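Uncharacterized protein (Bdellovibrio bacteriovorus, PDB 3TM8) binds two iron(III) ions in an HD-GYP domain, the family of cyclic di-GMP phosphodiesterases, and may hydrolyse that signalling nucleotide. Local coordinates at residues A[158-163]-A[167-172]; A[201-206]-A[283-288]; A[257-260]-A[266-269]. One frame throughout, in Å; residues are numbered along the deposited sequence.

How the contacts relate
From the N terminus, contact 1 comes first: it closes a short turn that joins the loop after helix 153-158 to the first two turns of helix 167-185. Contact 2 then opens at the end of helix 190-202 and closes a long loop at helix 276-293, bringing both to one iron. Contact 3 is nested inside that loop and folds the connection between helices 248-256 and 276-293 back on itself. Contacts 1 and 2 follow in series and touch directly, H170 ND1 lying 2.7 Å from D288 OD2. Contacts 2 and 3 meet around the second iron, where D204 OD1 is 3.1 Å from H257 NE2. Water 1 binds both irons.

Contact 1 of 3, residues A[158-163]-A[167-172]; sequences MNIENT and ISHHGV. With FE (Fe (III) ion), chain D.
H169 reaches from the first turn of helix 167-185 into the loop 158-163, and its side chain carries most of the helix's part in the contact. With CG anti to the backbone N (chi1 -175°), it is directed at the loop rather than along its own helix. H169 CB lies 3.5 Å from N162 OD1. H169 CG comes next, 3.4 Å from N162 CG, which sits over one face of the ring. On one branch, H169 ND1 lies 3.8 Å from N162 CA. On the other, CD2 has N162 CB above it; that CB stands over the face, close to the normal and 3.6 Å from the centroid of the H169 ring, which meets the criterion for a CH-pi contact. The N162 amide lies almost parallel to the imidazole, the planes 7° apart, so the groups are stacked. H169 CE1 also approaches E161 O, at 3.3 Å, and the I160 CG2 methyl. At the tip, H169 NE2 donates to I160 O at 2.9 Å; the acceptor lies in the ring plane, although the N-H...O angle is a bent 130°. This bond and the stacked amide together restrict rotation of the ring. N162, the centre of an inverse gamma turn, is itself held by a hydrogen bond between T166 N and N162 OD1. Next to H169 on the helix, H170 leads its ring away from the loop to bind iron through NE2. The contact therefore fastens the loop beside a metal-ligand helix of the HD domain. Helix 105-125 borders it through Q113, which touches both I160 and H169.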
loop_
_atom_site.group_PDB
_atom_site.type_symbol
_atom_site.label_atom_id
_atom_site.label_comp_id
_atom_site.label_asym_id
_atom_site.label_seq_id
_atom_site.Cartn_x
_atom_site.Cartn_y
_atom_site.Cartn_z
ATOM N N MET A 158 9.746 5.048 -2.421
ATOM C CA MET A 158 9.351 5.208 -3.816
ATOM C C MET A 158 10.283 4.464 -4.782
ATOM O O MET A 158 9.956 4.306 -5.951
ATOM C CB MET A 158 9.204 6.692 -4.180
ATOM C CG MET A 158 8.070 7.398 -3.427
ATOM S SD MET A 158 6.410 6.707 -3.699
ATOM C CE MET A 158 6.143 7.084 -5.427
ATOM N N ASN A 159 11.429 4.001 -4.287
ATOM C CA ASN A 159 12.334 3.155 -5.066
ATOM C C ASN A 159 11.864 1.711 -5.169
ATOM O O ASN A 159 12.393 0.933 -5.966
ATOM C CB ASN A 159 13.729 3.130 -4.439
ATOM C CG ASN A 159 14.533 4.367 -4.737
ATOM O OD1 ASN A 159 14.315 5.043 -5.742
ATOM N ND2 ASN A 159 15.489 4.665 -3.861
ATOM N N ILE A 160 10.891 1.342 -4.344
ATOM C CA ILE A 160 10.438 -0.039 -4.301
ATOM C C ILE A 160 9.282 -0.218 -5.283
ATOM O O ILE A 160 8.123 0.027 -4.954
ATOM C CB ILE A 160 10.012 -0.449 -2.874
ATOM C CG1 ILE A 160 11.091 -0.054 -1.852
ATOM C CG2 ILE A 160 9.723 -1.947 -2.807
ATOM C CD1 ILE A 160 10.652 -0.214 -0.408
ATOM N N GLU A 161 9.609 -0.639 -6.500
ATOM C CA GLU A 161 8.625 -0.722 -7.565
ATOM C C GLU A 161 7.563 -1.777 -7.276
ATOM O O GLU A 161 7.853 -2.841 -6.731
ATOM C CB GLU A 161 9.321 -1.017 -8.898
ATOM C CG GLU A 161 8.379 -1.054 -10.094
ATOM C CD GLU A 161 9.095 -1.276 -11.414
ATOM O OE1 GLU A 161 10.346 -1.283 -11.431
ATOM O OE2 GLU A 161 8.400 -1.445 -12.440
ATOM N N ASN A 162 6.327 -1.482 -7.661
ATOM C CA ASN A 162 5.228 -2.425 -7.502
ATOM C C ASN A 162 5.185 -3.356 -8.716
ATOM O O ASN A 162 4.298 -3.252 -9.565
ATOM C CB ASN A 162 3.918 -1.645 -7.335
ATOM C CG ASN A 162 2.746 -2.523 -6.920
ATOM O OD1 ASN A 162 2.849 -3.754 -6.865
ATOM N ND2 ASN A 162 1.612 -1.890 -6.639
ATOM N N THR A 163 6.157 -4.264 -8.787
ATOM C CA THR A 163 6.355 -5.102 -9.970
ATOM C C THR A 163 5.164 -6.011 -10.283
ATOM O O THR A 163 4.859 -6.281 -11.449
ATOM C CB THR A 163 7.663 -5.951 -9.868
ATOM O OG1 THR A 163 7.525 -6.973 -8.866
ATOM C CG2 THR A 163 8.853 -5.065 -9.534
ATOM N N ILE A 167 -2.646 -4.549 -4.936
ATOM C CA ILE A 167 -3.388 -3.472 -4.297
ATOM C C ILE A 167 -2.833 -3.119 -2.918
ATOM O O ILE A 167 -2.983 -1.990 -2.461
ATOM C CB ILE A 167 -4.910 -3.753 -4.222
ATOM C CG1 ILE A 167 -5.211 -5.009 -3.407
ATOM C CG2 ILE A 167 -5.510 -3.840 -5.624
ATOM C CD1 ILE A 167 -6.690 -5.263 -3.221
ATOM N N SER A 168 -2.187 -4.071 -2.250
ATOM C CA SER A 168 -1.595 -3.767 -0.958
ATOM C C SER A 168 -0.326 -2.927 -1.122
ATOM O O SER A 168 -0.127 -1.950 -0.404
ATOM C CB SER A 168 -1.344 -5.029 -0.151
ATOM O OG SER A 168 -0.555 -5.925 -0.895
ATOM N N HIS A 169 0.528 -3.283 -2.079
ATOM C CA HIS A 169 1.704 -2.453 -2.349
ATOM C C HIS A 169 1.251 -1.046 -2.795
ATOM O O HIS A 169 1.762 -0.021 -2.330
ATOM C CB HIS A 169 2.588 -3.143 -3.388
ATOM C CG HIS A 169 3.884 -2.449 -3.676
ATOM N ND1 HIS A 169 5.072 -3.140 -3.795
ATOM C CD2 HIS A 169 4.178 -1.152 -3.920
ATOM C CE1 HIS A 169 6.044 -2.296 -4.085
ATOM N NE2 HIS A 169 5.530 -1.080 -4.158
ATOM N N HIS A 170 0.264 -1.009 -3.681
ATOM C CA HIS A 170 -0.300 0.245 -4.177
ATOM C C HIS A 170 -0.875 1.084 -3.022
ATOM O O HIS A 170 -0.708 2.304 -2.984
ATOM C CB HIS A 170 -1.331 -0.102 -5.262
ATOM C CG HIS A 170 -2.305 0.985 -5.605
ATOM N ND1 HIS A 170 -1.961 2.134 -6.290
ATOM C CD2 HIS A 170 -3.645 1.052 -5.417
ATOM C CE1 HIS A 170 -3.047 2.862 -6.494
ATOM N NE2 HIS A 170 -4.081 2.231 -5.973
ATOM N N GLY A 171 -1.501 0.433 -2.040
ATOM C CA GLY A 171 -1.976 1.145 -0.864
ATOM C C GLY A 171 -0.830 1.793 -0.101
ATOM O O GLY A 171 -0.934 2.944 0.346
ATOM N N VAL A 172 0.275 1.076 0.065
ATOM C CA VAL A 172 1.415 1.686 0.746
ATOM C C VAL A 172 1.934 2.901 -0.038
ATOM O O VAL A 172 2.201 3.963 0.530
ATOM C CB VAL A 172 2.559 0.679 1.007
ATOM C CG1 VAL A 172 3.688 1.366 1.763
ATOM C CG2 VAL A 172 2.047 -0.542 1.791
HETATM FE FE FE D . -6.139 2.788 -5.996
HETATM O O HOH W 1 -7.929 3.615 -5.988
#

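Contact 2 of 3, residues A[201-206]-A[283-288]; sequences LLHDYG and SANAMD. With FE (Fe (III) ion), chain D; FE (Fe (III) ion), chain E; PO4 (phosphate ion), chain C.
H203 and N285 are brought to the same iron by different first torsions: the CG of H203 stands between its backbone N and carbonyl carbon (chi1 79°), whereas that of N285 is anti to the backbone N. The side chains meet at a slant, ring and amide planes 67° apart. Their nearest atoms, H203 NE2 and N285 OD1, are 3.0 Å apart because both are metal ligands, and no hydrogen bond joins the segments. The iron of chain D is bound by H203 NE2 at 2.3 Å and by N285 OD1 at 2.1 Å. D204 bridges the metals, with OD2 on this iron and OD1 2.1 Å from the iron of chain E. The adjacent H203 and D204 form the His-Asp pair that gives the HD superfamily its name, set here in a type I turn from L202 to Y205 at the end of helix 190-202. H170 completes the protein ligands of the first iron, and water 1 joins the two metals. The H203 ring is fixed at its other nitrogen as well, ND1 being hydrogen-bonded to A200 O. N285 uses both ends of its amide: while OD1 holds iron, ND2 donates to phosphate O3 at 3.0 Å in a nearly straight bond of 169°. That phosphate, probably from the crystallisation liquor, spans the irons through O2 and O4, and R289, H207 and W229 also bind it.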
loop_
_atom_site.group_PDB
_atom_site.type_symbol
_atom_site.label_atom_id
_atom_site.label_comp_id
_atom_site.label_asym_id
_atom_site.label_seq_id
_atom_site.Cartn_x
_atom_site.Cartn_y
_atom_site.Cartn_z
ATOM N N LEU A 201 -3.820 3.269 2.958
ATOM C CA LEU A 201 -3.315 1.915 2.915
ATOM C C LEU A 201 -4.410 0.922 2.513
ATOM O O LEU A 201 -4.156 -0.008 1.736
ATOM C CB LEU A 201 -2.726 1.573 4.274
ATOM C CG LEU A 201 -2.067 0.218 4.429
ATOM C CD1 LEU A 201 -0.980 0.027 3.391
ATOM C CD2 LEU A 201 -1.501 0.119 5.831
ATOM N N LEU A 202 -5.615 1.128 3.028
ATOM C CA LEU A 202 -6.720 0.205 2.827
ATOM C C LEU A 202 -7.651 0.592 1.682
ATOM O O LEU A 202 -8.659 -0.080 1.466
ATOM C CB LEU A 202 -7.526 0.086 4.119
ATOM C CG LEU A 202 -6.772 -0.373 5.377
ATOM C CD1 LEU A 202 -7.698 -0.326 6.585
ATOM C CD2 LEU A 202 -6.194 -1.780 5.187
ATOM N N HIS A 203 -7.315 1.656 0.950
ATOM C CA HIS A 203 -8.312 2.307 0.105
ATOM C C HIS A 203 -8.947 1.384 -0.928
ATOM O O HIS A 203 -10.131 1.523 -1.235
ATOM C CB HIS A 203 -7.775 3.591 -0.548
ATOM C CG HIS A 203 -6.907 3.367 -1.748
ATOM N ND1 HIS A 203 -5.557 3.086 -1.663
ATOM C CD2 HIS A 203 -7.203 3.389 -3.071
ATOM C CE1 HIS A 203 -5.061 2.950 -2.882
ATOM N NE2 HIS A 203 -6.036 3.142 -3.754
ATOM N N ASP A 204 -8.166 0.441 -1.458
ATOM C CA ASP A 204 -8.629 -0.419 -2.547
ATOM C C ASP A 204 -9.102 -1.786 -2.087
ATOM O O ASP A 204 -9.084 -2.758 -2.848
ATOM C CB ASP A 204 -7.565 -0.523 -3.640
ATOM C CG ASP A 204 -7.719 0.558 -4.700
ATOM O OD1 ASP A 204 -8.842 1.097 -4.830
ATOM O OD2 ASP A 204 -6.723 0.866 -5.399
ATOM N N TYR A 205 -9.571 -1.852 -0.848
ATOM C CA TYR A 205 -10.163 -3.075 -0.323
ATOM C C TYR A 205 -11.214 -3.672 -1.273
ATOM O O TYR A 205 -11.339 -4.895 -1.395
ATOM C CB TYR A 205 -10.775 -2.802 1.052
ATOM C CG TYR A 205 -11.509 -3.982 1.637
ATOM C CD1 TYR A 205 -10.917 -5.242 1.702
ATOM C CD2 TYR A 205 -12.802 -3.837 2.116
ATOM C CE1 TYR A 205 -11.603 -6.324 2.250
ATOM C CE2 TYR A 205 -13.490 -4.902 2.645
ATOM C CZ TYR A 205 -12.892 -6.141 2.712
ATOM O OH TYR A 205 -13.605 -7.180 3.249
ATOM N N GLY A 206 -11.962 -2.812 -1.962
ATOM C CA GLY A 206 -12.978 -3.281 -2.889
ATOM C C GLY A 206 -12.456 -4.140 -4.028
ATOM O O GLY A 206 -13.231 -4.885 -4.644
ATOM N N SER A 283 -6.461 12.275 -5.154
ATOM C CA SER A 283 -5.384 12.852 -5.951
ATOM C C SER A 283 -4.137 11.964 -5.971
ATOM O O SER A 283 -3.563 11.710 -7.032
ATOM C CB SER A 283 -5.019 14.251 -5.440
ATOM O OG SER A 283 -6.143 15.118 -5.466
ATOM N N ALA A 284 -3.718 11.503 -4.797
ATOM C CA ALA A 284 -2.544 10.648 -4.689
ATOM C C ALA A 284 -2.748 9.337 -5.444
ATOM O O ALA A 284 -1.846 8.865 -6.142
ATOM C CB ALA A 284 -2.227 10.369 -3.232
ATOM N N ASN A 285 -3.939 8.760 -5.314
ATOM C CA ASN A 285 -4.251 7.551 -6.042
ATOM C C ASN A 285 -4.198 7.749 -7.545
ATOM O O ASN A 285 -3.668 6.907 -8.264
ATOM C CB ASN A 285 -5.631 7.042 -5.679
ATOM C CG ASN A 285 -5.973 5.818 -6.443
ATOM O OD1 ASN A 285 -5.380 4.774 -6.208
ATOM N ND2 ASN A 285 -6.885 5.931 -7.400
ATOM N N ALA A 286 -4.775 8.846 -8.028
ATOM C CA ALA A 286 -4.850 9.068 -9.461
ATOM C C ALA A 286 -3.442 9.096 -10.040
ATOM O O ALA A 286 -3.194 8.579 -11.133
ATOM C CB ALA A 286 -5.586 10.362 -9.755
ATOM N N MET A 287 -2.511 9.695 -9.300
ATOM C CA MET A 287 -1.121 9.736 -9.740
ATOM C C MET A 287 -0.482 8.335 -9.779
ATOM O O MET A 287 0.146 7.977 -10.770
ATOM C CB MET A 287 -0.307 10.742 -8.912
ATOM C CG MET A 287 -0.749 12.197 -9.132
ATOM S SD MET A 287 -0.252 12.917 -10.715
ATOM C CE MET A 287 1.427 13.398 -10.322
ATOM N N ASP A 288 -0.648 7.532 -8.728
ATOM C CA ASP A 288 -0.041 6.204 -8.758
ATOM C C ASP A 288 -0.726 5.283 -9.756
ATOM O O ASP A 288 -0.071 4.416 -10.333
ATOM C CB ASP A 288 0.026 5.521 -7.392
ATOM C CG ASP A 288 0.897 4.272 -7.428
ATOM O OD1 ASP A 288 2.030 4.370 -7.939
ATOM O OD2 ASP A 288 0.457 3.192 -6.979
HETATM FE FE FE D . -6.139 2.788 -5.996
HETATM FE FE FE E . -9.548 2.594 -6.197
HETATM P P PO4 C . -7.611 2.162 -8.728
HETATM O O1 PO4 C . -7.480 1.357 -9.996
HETATM O O2 PO4 C . -6.306 2.257 -7.975
HETATM O O3 PO4 C . -7.962 3.632 -9.058
HETATM O O4 PO4 C . -8.756 1.627 -7.895
HETATM O O HOH W 1 -7.929 3.615 -5.988
#

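Contact 3 of 3, residues A[257-260]-A[266-269]; sequences HEET and PKGL. With FE (Fe (III) ion), chain E.
E259 and L269 mark the closest backbone approach, their CA atoms 5.9 Å apart, and both segments are irregular chain without helix or strand. The link between them is the carboxylate of E259, which turns back over the 266-269 backbone because its chain is bent at chi2 (-45°). E259 OE2 accepts from K267 N at 2.8 Å, on the syn side, and E259 OE1 accepts from L269 N at 3.0 Å, on the anti side; both donors stand nearly 30° out of the carboxylate plane. With two backbone N-H groups bound to separate oxygens, rotation of the carboxylate is restricted. Water 2 adds a further tie: it accepts from T260 N and lies 2.7 Å from both E259 OE1 and L269 O. G268 has a positive phi of 69°, which carries the chain round between the two donors. Beside these polar contacts, the carbon atoms close up: E259 CG rests 3.9 Å from L269 CB, and E258 CB lies 3.7 Å from P266 CD. The carboxylate of E258 leads the other way, to bind iron through OE2 at 2.2 Å beside H257 NE2. The 257-260 segment itself thus carries two ligands of the second iron, whose protein ligands are completed by D204 and H232. The contact lies in the loop that links helices 248-256 and 276-293, with E258 touching W229 and P233 of helix 223-240 and S282 OG of helix 276-293 hydrogen-bonded to E259 O.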
loop_
_atom_site.group_PDB
_atom_site.type_symbol
_atom_site.label_atom_id
_atom_site.label_comp_id
_atom_site.label_asym_id
_atom_site.label_seq_id
_atom_site.Cartn_x
_atom_site.Cartn_y
_atom_site.Cartn_z
ATOM N N HIS A 257 -12.715 7.527 -2.504
ATOM C CA HIS A 257 -11.415 7.860 -3.078
ATOM C C HIS A 257 -11.399 7.910 -4.607
ATOM O O HIS A 257 -10.405 8.334 -5.186
ATOM C CB HIS A 257 -10.350 6.878 -2.600
ATOM C CG HIS A 257 -10.469 5.526 -3.234
ATOM N ND1 HIS A 257 -11.193 4.496 -2.673
ATOM C CD2 HIS A 257 -9.998 5.052 -4.413
ATOM C CE1 HIS A 257 -11.143 3.438 -3.467
ATOM N NE2 HIS A 257 -10.427 3.752 -4.532
ATOM N N GLU A 258 -12.467 7.443 -5.259
ATOM C CA GLU A 258 -12.567 7.561 -6.718
ATOM C C GLU A 258 -13.409 8.767 -7.127
ATOM O O GLU A 258 -13.650 8.994 -8.313
ATOM C CB GLU A 258 -13.144 6.295 -7.347
ATOM C CG GLU A 258 -12.287 5.057 -7.148
ATOM C CD GLU A 258 -10.913 5.137 -7.800
ATOM O OE1 GLU A 258 -10.606 6.120 -8.506
ATOM O OE2 GLU A 258 -10.132 4.189 -7.606
ATOM N N GLU A 259 -13.862 9.546 -6.151
ATOM C CA GLU A 259 -14.654 10.724 -6.455
ATOM C C GLU A 259 -13.749 11.838 -6.949
ATOM O O GLU A 259 -12.582 11.921 -6.566
ATOM C CB GLU A 259 -15.471 11.158 -5.238
ATOM C CG GLU A 259 -16.475 10.107 -4.782
ATOM C CD GLU A 259 -17.258 9.498 -5.943
ATOM O OE1 GLU A 259 -17.986 10.243 -6.638
ATOM O OE2 GLU A 259 -17.155 8.270 -6.157
ATOM N N THR A 260 -14.295 12.684 -7.817
ATOM C CA THR A 260 -13.541 13.777 -8.412
ATOM C C THR A 260 -14.239 15.077 -8.063
ATOM O O THR A 260 -15.429 15.080 -7.752
ATOM C CB THR A 260 -13.446 13.619 -9.942
ATOM O OG1 THR A 260 -14.764 13.597 -10.501
ATOM C CG2 THR A 260 -12.737 12.322 -10.297
ATOM N N PRO A 266 -17.669 7.464 -9.380
ATOM C CA PRO A 266 -18.733 6.457 -9.261
ATOM C C PRO A 266 -19.916 6.874 -8.380
ATOM O O PRO A 266 -21.048 6.473 -8.670
ATOM C CB PRO A 266 -18.007 5.261 -8.641
ATOM C CG PRO A 266 -16.595 5.414 -9.086
ATOM C CD PRO A 266 -16.339 6.894 -9.096
ATOM N N LYS A 267 -19.667 7.653 -7.329
ATOM C CA LYS A 267 -20.739 8.095 -6.431
ATOM C C LYS A 267 -21.319 9.457 -6.818
ATOM O O LYS A 267 -22.312 9.899 -6.241
ATOM C CB LYS A 267 -20.252 8.143 -4.977
ATOM C CG LYS A 267 -20.039 6.782 -4.319
ATOM C CD LYS A 267 -19.553 6.948 -2.882
ATOM C CE LYS A 267 -19.502 5.619 -2.136
ATOM N NZ LYS A 267 -20.860 5.111 -1.783
ATOM N N GLY A 268 -20.689 10.123 -7.780
ATOM C CA GLY A 268 -21.141 11.428 -8.235
ATOM C C GLY A 268 -20.956 12.555 -7.232
ATOM O O GLY A 268 -21.639 13.573 -7.307
ATOM N N LEU A 269 -20.031 12.388 -6.293
ATOM C CA LEU A 269 -19.810 13.403 -5.270
ATOM C C LEU A 269 -18.964 14.560 -5.791
ATOM O O LEU A 269 -18.055 14.361 -6.591
ATOM C CB LEU A 269 -19.143 12.788 -4.036
ATOM C CG LEU A 269 -19.894 11.653 -3.339
ATOM C CD1 LEU A 269 -19.170 11.273 -2.062
ATOM C CD2 LEU A 269 -21.333 12.037 -3.035
HETATM FE FE FE E . -9.548 2.594 -6.197
HETATM O O HOH W 2 -17.148 12.391 -8.133
HETATM O O HOH W 1 -7.929 3.615 -5.988
#